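Local coordinates for cytochrome c-552/4 domain-containing protein (PDB 4QO5) that is of unknown function but, as a membrane-associated octaheme cytochrome c, probably passes electrons along its chain of hemes, at residues P103-A111 with R205-C215; A127-H135 with Q163-V174. All blocks are in the same frame, centred on the assembly; numbering follows the deposited sequence.

Contact 1 of 2, residues P103-A111 with R205-C215. With HEC (heme c), chain C.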
# COMPACT_ATOMS: atom_id res chain seq x y z
N PRO A 103 7.69 18.66 -29.66
CA PRO A 103 7.31 17.48 -28.87
C PRO A 103 6.42 17.81 -27.68
O PRO A 103 5.51 17.04 -27.40
CB PRO A 103 8.65 16.93 -28.39
CG PRO A 103 9.64 17.39 -29.45
CD PRO A 103 9.15 18.79 -29.78
N ILE A 104 6.69 18.91 -26.98
CA ILE A 104 5.93 19.19 -25.77
C ILE A 104 4.70 20.00 -26.11
O ILE A 104 4.78 21.22 -26.33
CB ILE A 104 6.76 19.88 -24.67
CG1 ILE A 104 7.95 19.00 -24.27
CG2 ILE A 104 5.88 20.16 -23.43
CD1 ILE A 104 8.89 19.68 -23.26
N VAL A 105 3.56 19.32 -26.21
CA VAL A 105 2.29 19.97 -26.43
C VAL A 105 1.80 20.56 -25.09
O VAL A 105 1.72 19.86 -24.09
CB VAL A 105 1.27 18.99 -27.05
CG1 VAL A 105 -0.11 19.62 -27.16
CG2 VAL A 105 1.77 18.49 -28.41
N THR A 106 1.48 21.85 -25.09
CA THR A 106 1.32 22.58 -23.84
C THR A 106 -0.14 22.99 -23.60
O THR A 106 -0.96 22.85 -24.51
CB THR A 106 2.17 23.85 -23.88
OG1 THR A 106 1.61 24.74 -24.85
CG2 THR A 106 3.63 23.51 -24.24
N PRO A 107 -0.46 23.46 -22.39
CA PRO A 107 -1.83 23.96 -22.13
C PRO A 107 -2.28 25.01 -23.15
O PRO A 107 -3.46 25.06 -23.53
CB PRO A 107 -1.70 24.60 -20.74
CG PRO A 107 -0.66 23.75 -20.06
CD PRO A 107 0.35 23.44 -21.15
N ASN A 108 -1.35 25.83 -23.63
CA ASN A 108 -1.72 26.81 -24.64
C ASN A 108 -2.12 26.17 -25.97
O ASN A 108 -2.93 26.73 -26.72
CB ASN A 108 -0.64 27.88 -24.82
CG ASN A 108 -0.66 28.90 -23.69
OD1 ASN A 108 -1.49 28.82 -22.78
ND2 ASN A 108 0.25 29.87 -23.75
N ASP A 109 -1.57 24.99 -26.27
CA ASP A 109 -2.00 24.23 -27.44
C ASP A 109 -3.39 23.64 -27.20
O ASP A 109 -4.28 23.74 -28.06
CB ASP A 109 -1.01 23.10 -27.73
CG ASP A 109 0.34 23.61 -28.19
OD1 ASP A 109 0.41 24.72 -28.76
OD2 ASP A 109 1.33 22.89 -27.95
N CYS A 110 -3.57 22.98 -26.06
CA CYS A 110 -4.87 22.46 -25.65
C CYS A 110 -5.94 23.54 -25.72
O CYS A 110 -7.10 23.25 -26.06
CB CYS A 110 -4.81 21.91 -24.22
SG CYS A 110 -3.48 20.71 -23.89
N ALA A 111 -5.56 24.77 -25.39
CA ALA A 111 -6.54 25.87 -25.30
C ALA A 111 -7.16 26.22 -26.64
O ALA A 111 -8.17 26.92 -26.70
CB ALA A 111 -5.91 27.11 -24.68
N ARG A 205 4.38 22.23 -14.22
CA ARG A 205 5.52 22.24 -15.15
C ARG A 205 5.58 23.56 -15.93
O ARG A 205 4.56 24.03 -16.44
CB ARG A 205 5.43 21.08 -16.14
CG ARG A 205 6.66 20.97 -17.09
CD ARG A 205 6.45 19.80 -18.02
NE ARG A 205 5.45 20.13 -19.03
CZ ARG A 205 4.65 19.25 -19.64
NH1 ARG A 205 4.70 17.94 -19.33
NH2 ARG A 205 3.80 19.67 -20.55
N VAL A 206 6.77 24.16 -16.00
CA VAL A 206 6.93 25.42 -16.74
C VAL A 206 7.40 25.08 -18.16
O VAL A 206 8.53 24.68 -18.37
CB VAL A 206 7.92 26.36 -16.04
CG1 VAL A 206 8.00 27.71 -16.77
CG2 VAL A 206 7.51 26.56 -14.58
N ASN A 207 6.49 25.23 -19.12
CA ASN A 207 6.71 24.77 -20.47
C ASN A 207 7.60 25.70 -21.28
O ASN A 207 7.80 26.86 -20.90
CB ASN A 207 5.36 24.58 -21.15
CG ASN A 207 4.55 23.50 -20.49
OD1 ASN A 207 4.90 22.32 -20.55
ND2 ASN A 207 3.47 23.89 -19.83
N PRO A 208 8.15 25.20 -22.40
CA PRO A 208 9.00 26.04 -23.25
C PRO A 208 8.32 27.31 -23.79
O PRO A 208 9.01 28.29 -24.05
CB PRO A 208 9.38 25.11 -24.40
CG PRO A 208 9.27 23.73 -23.85
CD PRO A 208 8.11 23.80 -22.86
N ASP A 209 7.00 27.28 -23.97
CA ASP A 209 6.26 28.44 -24.47
C ASP A 209 5.82 29.37 -23.33
O ASP A 209 5.11 30.35 -23.54
CB ASP A 209 5.04 28.01 -25.31
CG ASP A 209 3.97 27.29 -24.48
OD1 ASP A 209 2.88 27.00 -25.03
OD2 ASP A 209 4.21 27.01 -23.29
N GLY A 210 6.24 29.03 -22.11
CA GLY A 210 5.95 29.86 -20.96
C GLY A 210 4.63 29.55 -20.26
O GLY A 210 4.37 30.06 -19.17
N SER A 211 3.77 28.75 -20.89
CA SER A 211 2.54 28.35 -20.22
C SER A 211 2.88 27.43 -19.05
O SER A 211 3.96 26.84 -19.00
CB SER A 211 1.56 27.68 -21.18
OG SER A 211 2.07 26.46 -21.70
N LEU A 212 1.95 27.34 -18.11
CA LEU A 212 2.15 26.53 -16.91
C LEU A 212 1.24 25.31 -16.87
O LEU A 212 0.02 25.41 -17.04
CB LEU A 212 1.89 27.36 -15.65
CG LEU A 212 2.70 28.64 -15.49
CD1 LEU A 212 2.33 29.28 -14.15
CD2 LEU A 212 4.19 28.34 -15.57
N GLY A 213 1.84 24.15 -16.60
CA GLY A 213 1.06 22.96 -16.33
C GLY A 213 1.34 21.81 -17.27
O GLY A 213 1.84 21.99 -18.36
N ALA A 214 1.03 20.59 -16.82
CA ALA A 214 1.05 19.46 -17.72
C ALA A 214 -0.37 18.93 -17.84
O ALA A 214 -0.94 18.44 -16.87
CB ALA A 214 2.00 18.36 -17.19
N CYS A 215 -0.94 19.00 -19.04
CA CYS A 215 -2.31 18.51 -19.20
C CYS A 215 -2.40 17.00 -19.32
O CYS A 215 -3.47 16.48 -19.62
CB CYS A 215 -2.97 19.13 -20.41
SG CYS A 215 -3.12 20.91 -20.31
FE HEC C . 1.90 13.36 -28.96
CHA HEC C . 4.46 13.91 -26.73
CHB HEC C . 4.05 11.46 -30.89
CHC HEC C . -0.62 12.75 -31.00
CHD HEC C . -0.11 15.46 -27.15
NA HEC C . 3.83 12.76 -28.83
C1A HEC C . 4.72 13.12 -27.81
C2A HEC C . 6.01 12.53 -28.08
C3A HEC C . 5.90 11.84 -29.21
C4A HEC C . 4.54 11.97 -29.71
CMA HEC C . 7.03 11.03 -29.89
CAA HEC C . 7.27 12.73 -27.21
CBA HEC C . 7.19 12.13 -25.82
CGA HEC C . 7.54 10.68 -25.93
O1A HEC C . 6.86 9.87 -25.25
O2A HEC C . 8.49 10.35 -26.70
NB HEC C . 1.81 12.42 -30.61
C1B HEC C . 2.74 11.58 -31.21
C2B HEC C . 2.09 10.77 -32.21
C3B HEC C . 0.80 11.13 -32.15
C4B HEC C . 0.61 12.16 -31.20
CMB HEC C . 2.84 9.69 -33.04
CAB HEC C . -0.47 10.61 -32.79
CBB HEC C . -0.46 9.04 -32.91
NC HEC C . 0.02 14.01 -29.08
C1C HEC C . -0.90 13.65 -30.04
C2C HEC C . -2.06 14.49 -29.93
C3C HEC C . -1.95 15.06 -28.72
C4C HEC C . -0.62 14.89 -28.27
CMC HEC C . -3.34 14.14 -30.75
CAC HEC C . -2.83 16.01 -27.86
CBC HEC C . -4.35 15.69 -27.88
ND HEC C . 2.16 14.47 -27.27
C1D HEC C . 1.15 15.22 -26.68
C2D HEC C . 1.57 15.80 -25.43
C3D HEC C . 3.02 15.34 -25.28
C4D HEC C . 3.28 14.54 -26.47
CMD HEC C . 0.65 16.67 -24.53
CAD HEC C . 4.07 15.60 -24.16
CBD HEC C . 3.78 16.75 -23.22
CGD HEC C . 2.95 16.25 -22.05
O1D HEC C . 2.63 17.08 -21.16
O2D HEC C . 2.61 15.04 -21.99
O HOH W 1 0.54 18.95 -21.64

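Contact 2 of 2, residues A127-H135 with Q163-V174. With HEC (heme c), chain E.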
# COMPACT_ATOMS: atom_id res chain seq x y z
N ALA A 127 -1.36 24.94 -11.26
CA ALA A 127 -0.61 25.53 -12.38
C ALA A 127 0.64 26.25 -11.87
O ALA A 127 1.67 26.30 -12.54
CB ALA A 127 -1.50 26.49 -13.16
N TRP A 128 0.53 26.79 -10.66
CA TRP A 128 1.59 27.59 -10.05
C TRP A 128 2.49 26.80 -9.11
O TRP A 128 3.30 27.39 -8.38
CB TRP A 128 0.96 28.79 -9.32
CG TRP A 128 0.38 29.78 -10.28
CD1 TRP A 128 -0.92 29.89 -10.67
CD2 TRP A 128 1.10 30.78 -11.01
NE1 TRP A 128 -1.06 30.91 -11.59
CE2 TRP A 128 0.17 31.47 -11.81
CE3 TRP A 128 2.45 31.17 -11.06
CZ2 TRP A 128 0.54 32.52 -12.65
CZ3 TRP A 128 2.81 32.22 -11.89
CH2 TRP A 128 1.86 32.88 -12.68
N ALA A 129 2.37 25.47 -9.16
CA ALA A 129 3.00 24.59 -8.17
C ALA A 129 4.52 24.68 -8.12
O ALA A 129 5.11 24.55 -7.05
CB ALA A 129 2.56 23.12 -8.36
N TYR A 130 5.17 24.89 -9.27
CA TYR A 130 6.62 25.06 -9.23
C TYR A 130 7.00 26.33 -8.47
O TYR A 130 7.88 26.29 -7.61
CB TYR A 130 7.24 25.07 -10.64
CG TYR A 130 8.72 25.41 -10.63
CD1 TYR A 130 9.68 24.42 -10.48
CD2 TYR A 130 9.16 26.74 -10.75
CE1 TYR A 130 11.02 24.73 -10.46
CE2 TYR A 130 10.50 27.06 -10.72
CZ TYR A 130 11.43 26.05 -10.58
OH TYR A 130 12.77 26.37 -10.56
N TYR A 131 6.35 27.45 -8.78
CA TYR A 131 6.65 28.70 -8.09
C TYR A 131 6.22 28.69 -6.63
O TYR A 131 6.93 29.21 -5.76
CB TYR A 131 6.05 29.89 -8.86
CG TYR A 131 6.66 29.99 -10.23
CD1 TYR A 131 7.94 30.50 -10.41
CD2 TYR A 131 5.98 29.52 -11.35
CE1 TYR A 131 8.52 30.57 -11.66
CE2 TYR A 131 6.55 29.58 -12.61
CZ TYR A 131 7.81 30.10 -12.76
OH TYR A 131 8.37 30.16 -14.02
N ASN A 132 5.08 28.07 -6.35
CA ASN A 132 4.62 27.93 -4.96
C ASN A 132 5.66 27.25 -4.08
O ASN A 132 5.88 27.65 -2.94
CB ASN A 132 3.29 27.20 -4.88
CG ASN A 132 2.13 28.04 -5.39
OD1 ASN A 132 2.23 29.26 -5.48
ND2 ASN A 132 1.02 27.38 -5.73
N LEU A 133 6.32 26.24 -4.64
CA LEU A 133 7.35 25.50 -3.93
C LEU A 133 8.71 26.18 -4.01
O LEU A 133 9.33 26.47 -2.98
CB LEU A 133 7.47 24.08 -4.51
CG LEU A 133 8.46 23.18 -3.77
CD1 LEU A 133 8.01 23.09 -2.33
CD2 LEU A 133 8.53 21.81 -4.42
N MET A 134 9.17 26.45 -5.22
CA MET A 134 10.58 26.77 -5.43
C MET A 134 10.91 28.25 -5.26
O MET A 134 12.03 28.60 -4.93
CB MET A 134 11.05 26.23 -6.78
CG MET A 134 10.94 24.70 -6.85
SD MET A 134 12.22 23.84 -5.90
CE MET A 134 13.60 23.92 -7.06
N HIS A 135 9.92 29.11 -5.48
CA HIS A 135 10.10 30.54 -5.30
C HIS A 135 9.57 31.06 -3.97
O HIS A 135 9.42 32.26 -3.77
CB HIS A 135 9.48 31.31 -6.47
CG HIS A 135 10.29 31.24 -7.72
ND1 HIS A 135 10.44 32.32 -8.57
CD2 HIS A 135 11.03 30.24 -8.25
CE1 HIS A 135 11.22 31.97 -9.58
NE2 HIS A 135 11.59 30.72 -9.41
N GLN A 163 16.39 16.87 -6.76
CA GLN A 163 15.11 17.53 -6.64
C GLN A 163 14.22 17.17 -7.83
O GLN A 163 13.00 17.12 -7.72
CB GLN A 163 15.29 19.04 -6.47
CG GLN A 163 15.99 19.34 -5.14
CD GLN A 163 16.51 20.76 -5.02
OE1 GLN A 163 16.25 21.62 -5.86
NE2 GLN A 163 17.25 21.01 -3.94
N GLU A 164 14.85 16.88 -8.97
CA GLU A 164 14.09 16.54 -10.17
C GLU A 164 13.41 15.19 -10.07
O GLU A 164 12.31 14.98 -10.58
CB GLU A 164 15.00 16.61 -11.42
CG GLU A 164 14.26 16.22 -12.69
CD GLU A 164 14.98 16.68 -13.94
OE1 GLU A 164 15.10 15.85 -14.87
OE2 GLU A 164 15.43 17.85 -14.00
N THR A 165 14.07 14.26 -9.38
CA THR A 165 13.52 12.92 -9.22
C THR A 165 12.59 12.85 -8.02
O THR A 165 11.88 11.85 -7.85
CB THR A 165 14.63 11.87 -9.09
OG1 THR A 165 14.08 10.58 -9.40
CG2 THR A 165 15.22 11.85 -7.69
N SER A 166 12.60 13.90 -7.19
CA SER A 166 11.74 13.93 -5.99
C SER A 166 10.64 14.99 -6.05
O SER A 166 9.65 14.80 -6.76
CB SER A 166 12.57 14.05 -4.70
OG SER A 166 13.43 15.17 -4.68
N CYS A 167 10.81 16.11 -5.36
CA CYS A 167 9.74 17.13 -5.28
C CYS A 167 9.22 17.53 -6.66
O CYS A 167 8.02 17.65 -6.85
CB CYS A 167 10.18 18.41 -4.60
SG CYS A 167 11.37 18.30 -3.29
N LEU A 168 10.13 17.75 -7.62
CA LEU A 168 9.69 18.31 -8.89
C LEU A 168 8.96 17.31 -9.78
O LEU A 168 8.29 17.70 -10.73
CB LEU A 168 10.86 18.97 -9.63
CG LEU A 168 11.58 19.98 -8.73
CD1 LEU A 168 12.68 20.68 -9.50
CD2 LEU A 168 10.59 21.02 -8.16
N ALA A 169 9.06 16.01 -9.47
CA ALA A 169 8.29 15.01 -10.20
C ALA A 169 6.78 15.24 -10.04
O ALA A 169 5.99 14.99 -10.96
CB ALA A 169 8.66 13.60 -9.74
N CYS A 170 6.36 15.70 -8.87
CA CYS A 170 4.95 15.97 -8.67
C CYS A 170 4.59 17.42 -8.90
O CYS A 170 3.53 17.70 -9.46
CB CYS A 170 4.52 15.61 -7.27
SG CYS A 170 4.83 13.84 -7.08
N HIS A 171 5.44 18.31 -8.42
CA HIS A 171 5.19 19.75 -8.51
C HIS A 171 5.45 20.34 -9.91
O HIS A 171 4.83 21.34 -10.28
CB HIS A 171 6.03 20.52 -7.48
CG HIS A 171 5.54 20.39 -6.07
ND1 HIS A 171 4.83 21.39 -5.43
CD2 HIS A 171 5.64 19.37 -5.18
CE1 HIS A 171 4.52 21.00 -4.21
NE2 HIS A 171 5.01 19.78 -4.03
N GLY A 172 6.37 19.74 -10.66
CA GLY A 172 6.74 20.29 -11.96
C GLY A 172 8.15 20.83 -12.00
O GLY A 172 8.66 21.33 -10.99
N THR A 173 8.79 20.71 -13.17
CA THR A 173 10.11 21.27 -13.39
C THR A 173 9.99 22.50 -14.28
O THR A 173 8.92 22.80 -14.80
CB THR A 173 11.02 20.29 -14.18
OG1 THR A 173 10.30 19.84 -15.35
CG2 THR A 173 11.41 19.09 -13.33
N VAL A 174 11.10 23.19 -14.48
CA VAL A 174 11.20 24.21 -15.53
C VAL A 174 11.88 23.54 -16.74
O VAL A 174 12.99 23.04 -16.63
CB VAL A 174 12.02 25.41 -15.08
CG1 VAL A 174 12.33 26.34 -16.27
CG2 VAL A 174 11.29 26.17 -13.99
FE HEC E . 4.81 18.61 -2.14
CHA HEC E . 2.04 20.64 -1.55
CHB HEC E . 6.70 20.76 -0.27
CHC HEC E . 7.54 16.56 -2.51
CHD HEC E . 2.81 16.23 -3.51
NA HEC E . 4.41 20.33 -1.08
C1A HEC E . 3.25 21.07 -1.05
C2A HEC E . 3.53 22.34 -0.42
C3A HEC E . 4.82 22.34 -0.07
C4A HEC E . 5.39 21.08 -0.47
CMA HEC E . 5.63 23.43 0.65
CAA HEC E . 2.53 23.50 -0.21
CBA HEC E . 2.85 24.50 -1.33
CGA HEC E . 1.90 25.67 -1.36
O1A HEC E . 2.33 26.82 -1.08
O2A HEC E . 0.70 25.46 -1.68
NB HEC E . 6.71 18.68 -1.54
C1B HEC E . 7.30 19.63 -0.74
C2B HEC E . 8.69 19.31 -0.56
C3B HEC E . 8.89 18.11 -1.12
C4B HEC E . 7.67 17.73 -1.80
CMB HEC E . 9.64 20.12 0.35
CAB HEC E . 10.12 17.17 -1.18
CBB HEC E . 11.24 17.30 -0.13
NC HEC E . 5.15 16.76 -2.80
C1C HEC E . 6.35 16.10 -2.99
C2C HEC E . 6.13 14.98 -3.89
C3C HEC E . 4.79 14.88 -3.97
C4C HEC E . 4.17 16.02 -3.41
CMC HEC E . 7.22 13.92 -4.16
CAC HEC E . 3.81 13.91 -4.61
CBC HEC E . 4.12 12.46 -4.15
ND HEC E . 2.76 18.46 -2.49
C1D HEC E . 2.16 17.35 -3.05
C2D HEC E . 0.73 17.54 -3.05
C3D HEC E . 0.48 18.91 -2.42
C4D HEC E . 1.80 19.41 -2.11
CMD HEC E . -0.32 16.56 -3.57
CAD HEC E . -0.88 19.59 -2.15
CBD HEC E . -1.47 18.91 -0.92
CGD HEC E . -2.69 19.64 -0.42
O1D HEC E . -3.46 19.02 0.35
O2D HEC E . -2.89 20.82 -0.79
O HOH W 2 4.28 17.34 -0.04

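Contact 1 of 2, residues P103-A111 with R205-C215
Pro107 and Cys215 bring their CA atoms to 6.2 Å where the short helix 107-110 settles against the irregular loop 205-215. Both segments run into CxxCH heme c motifs, whose first cysteines, Cys110 and Cys215, are each bonded to a different heme. At the start of the helix Thr106 is the N-cap and forms a capping box with Asp109, although the bond from Asp109 N is weak. With chi1 at 68°, Thr106 OG1 sits between its own backbone N and carbonyl carbon, from where it donates across the contact to Asp209 OD1 at 2.6 Å. The other oxygen, Asp209 OD2, accepts from Ser211 N, closing an Asx turn, and also from the Ser211 hydroxyl, which fixes the carboxylate facing the helix start. Pro107 CD packs 3.4 Å from Asn207 ND2, an amide nitrogen held by a nearly straight bond to Gly213 O (177°). Arg205 grips Asn207 OD1 side-on through NE and NH2, with Ile104 CG2 over a face of the guanidinium. Its NH1 and NH2 both reach propionate oxygen O1D of a third heme, each at 2.9 Å, and Asn200 O also accepts from NH1. A water bridges O1D, Val105 O and Cys215 N, giving the propionate oxygen a third donor. Beside Pro107, the sulfurs Cys110 SG and Cys215 SG touch at 3.6 Å, packed together but not joined.

Contact 2 of 2, residues A127-H135 with Q163-V174
Tyr130 and Leu133, on helix 129-134, pack against segment 163-174, whose heme-bearing helix 167-171 runs roughly antiparallel to theirs (143° between the N-to-C directions) at an axis distance of 9.8 Å. One closely packed part lies beside the heme. Leu133 forks there: CD1 lies 3.4 Å from heme atom CHB, while CD2 stands over the centre of the His171 imidazole in a CH-pi contact, 3.7 Å from the ring centroid. Having CG anti to the backbone N (chi1 -176°) carries this fork into the angle between ring and porphyrin. The Tyr130 group, farther from the heme, is tight too: Val174 CG2 rests on one face of the ring, 3.4 Å from Tyr130 CZ, and Met134 CB lies over the opposite face. Gly172 O meets the ring edge at CD1 and is buried without a hydrogen-bonding partner, while the phenol hydroxyl bonds Glu159. An alanine in place of Tyr130 is likely to leave Val174 without the face it packs on and Glu159 without its hydroxyl partner. The Met134 end is looser though still buried: Met134 CG stays 3.9 Å from Leu168 CD2, and CE nears OE1 of Gln163, whose NE2 bonds Thr147 OG1. Cys167, Cys170 and His171 form a classic CxxCH heme c site, with His171 NE2 on the iron at 2.2 Å and a water on the other side.

Overall arrangement
After the N-terminal helices and strands 94-96 and 99-101, the chain reaches 103-111, then 127-135, and after helix 137-147 and a short pair of strands returns as 163-174, closing contact 2 across 27 intervening residues. It next runs out and back through strands 176-185 and 188-196 before 205-215 closes contact 1, so contact 2 is nested inside the larger loop. Their centres are 15 Å apart, yet they touch: Val206 N lies 2.8 Å from Thr173 O, a probable hydrogen bond, and Leu212 packs on Trp128. Contact 1 thus brings together two heme-binding motifs far apart in sequence, contact 2 packs helix 129-134 against the helix carrying the His171 heme, and this seam connects the two regions.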